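Long-range contact in DUF6836 domain-containing protein (Clostridium leptum, PDB 4PW1), which is of unknown function but folds into a nine-stranded antiparallel beta sheet surrounded by alpha-helices: residues G23-N27 / S215-D219. Sequence-based numbering, arbitrary orientation.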
# COMPACT_ATOMS: atom_id res chain seq x y z
N GLY B 23 0.42 -3.76 -9.53
CA GLY B 23 0.25 -4.85 -8.57
C GLY B 23 0.32 -4.45 -7.12
O GLY B 23 0.43 -5.31 -6.25
N GLU B 24 0.21 -3.14 -6.87
CA GLU B 24 0.35 -2.59 -5.57
C GLU B 24 -0.91 -1.75 -5.27
O GLU B 24 -1.22 -0.80 -5.97
CB GLU B 24 1.67 -1.77 -5.46
CG GLU B 24 2.98 -2.63 -5.46
CD GLU B 24 4.31 -1.82 -5.56
OE1 GLU B 24 4.39 -0.87 -6.37
OE2 GLU B 24 5.31 -2.13 -4.84
N GLU B 25 -1.63 -2.13 -4.23
CA GLU B 25 -2.67 -1.33 -3.64
C GLU B 25 -2.11 -0.71 -2.34
O GLU B 25 -1.62 -1.42 -1.44
CB GLU B 25 -3.91 -2.18 -3.34
CG GLU B 25 -5.01 -1.42 -2.59
CD GLU B 25 -6.17 -2.32 -2.15
OE1 GLU B 25 -6.03 -3.18 -1.24
OE2 GLU B 25 -7.24 -2.17 -2.74
N LEU B 26 -2.19 0.60 -2.26
CA LEU B 26 -1.80 1.33 -1.10
C LEU B 26 -3.05 1.85 -0.41
O LEU B 26 -3.76 2.64 -0.98
CB LEU B 26 -0.89 2.50 -1.51
CG LEU B 26 -0.34 3.39 -0.40
CD1 LEU B 26 0.53 2.59 0.55
CD2 LEU B 26 0.49 4.51 -1.02
N ASN B 27 -3.32 1.38 0.81
CA ASN B 27 -4.42 1.88 1.59
C ASN B 27 -3.88 2.75 2.71
O ASN B 27 -3.07 2.30 3.51
CB ASN B 27 -5.18 0.74 2.27
CG ASN B 27 -5.91 -0.15 1.29
OD1 ASN B 27 -6.44 0.30 0.30
ND2 ASN B 27 -5.89 -1.43 1.56
N SER B 215 8.41 10.93 -0.03
CA SER B 215 7.29 10.92 -0.94
C SER B 215 7.29 9.74 -1.91
O SER B 215 8.30 9.12 -2.15
CB SER B 215 7.27 12.21 -1.74
OG SER B 215 8.45 12.32 -2.48
N LEU B 216 6.12 9.46 -2.45
CA LEU B 216 5.98 8.53 -3.58
C LEU B 216 4.82 9.01 -4.44
O LEU B 216 4.03 9.87 -4.01
CB LEU B 216 5.75 7.10 -3.07
CG LEU B 216 4.53 6.84 -2.20
CD1 LEU B 216 3.21 6.89 -2.98
CD2 LEU B 216 4.67 5.48 -1.50
N SER B 217 4.73 8.45 -5.63
CA SER B 217 3.64 8.74 -6.52
C SER B 217 2.76 7.53 -6.62
O SER B 217 3.22 6.37 -6.84
CB SER B 217 4.15 9.19 -7.88
OG SER B 217 3.07 9.51 -8.74
N TYR B 218 1.47 7.79 -6.50
CA TYR B 218 0.46 6.76 -6.60
C TYR B 218 -0.81 7.39 -7.16
O TYR B 218 -1.26 8.41 -6.66
CB TYR B 218 0.16 6.24 -5.20
CG TYR B 218 -0.85 5.12 -5.12
CD1 TYR B 218 -0.57 3.83 -5.65
CD2 TYR B 218 -2.07 5.31 -4.47
CE1 TYR B 218 -1.49 2.77 -5.51
CE2 TYR B 218 -2.98 4.28 -4.36
CZ TYR B 218 -2.68 3.01 -4.87
OH TYR B 218 -3.56 1.99 -4.70
N ASP B 219 -1.38 6.74 -8.16
CA ASP B 219 -2.71 7.11 -8.64
C ASP B 219 -2.83 8.61 -9.05
O ASP B 219 -3.81 9.28 -8.73
CB ASP B 219 -3.71 6.75 -7.55
CG ASP B 219 -5.13 6.79 -8.04
OD1 ASP B 219 -5.35 6.51 -9.23
OD2 ASP B 219 -6.01 7.12 -7.23
O HOH W 1 -5.97 2.58 -3.15
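Strands 24-27 and 215-218 are not sheet neighbours: their axes stay 9.8 Å apart at closest approach, at 117° between N-to-C directions, and the nearest CA atoms, those of Leu26 and Tyr218, are 8.1 Å apart. Side chains bridge the gap. Tyr218, on one of the two outermost strands of the sheet within this chain, extends its ring to the backbone of the N-terminal strand, where Leu26 N donates a nearly straight hydrogen bond to Tyr218 OH (3.1 Å, 171°). A water joins Tyr218 OH (2.9 Å) to Leu26 O (3.1 Å), donating to the carbonyl. Leu26 CB lies over one ring face in a CH-pi contact, 3.9 Å from the centroid, while Glu24 O meets the ring edge, 3.6 Å from Tyr218 CE1. Leu26 CD2 packs on Leu216 CD1 at 4.1 Å, and Tyr223 of the adjoining strand touches both leucines. The CA-to-CB bond of Glu25 points away from 215-219; its OE1 accepts a hydrogen bond from Asn27 ND2 of the second subunit, with which the N-terminal strand pairs antiparallel. The phenol thus serves both polar groups of Leu26's backbone, one directly and one through water, while the Leu26 side chain packs against its ring, tying this outermost strand to one at the dimer interface.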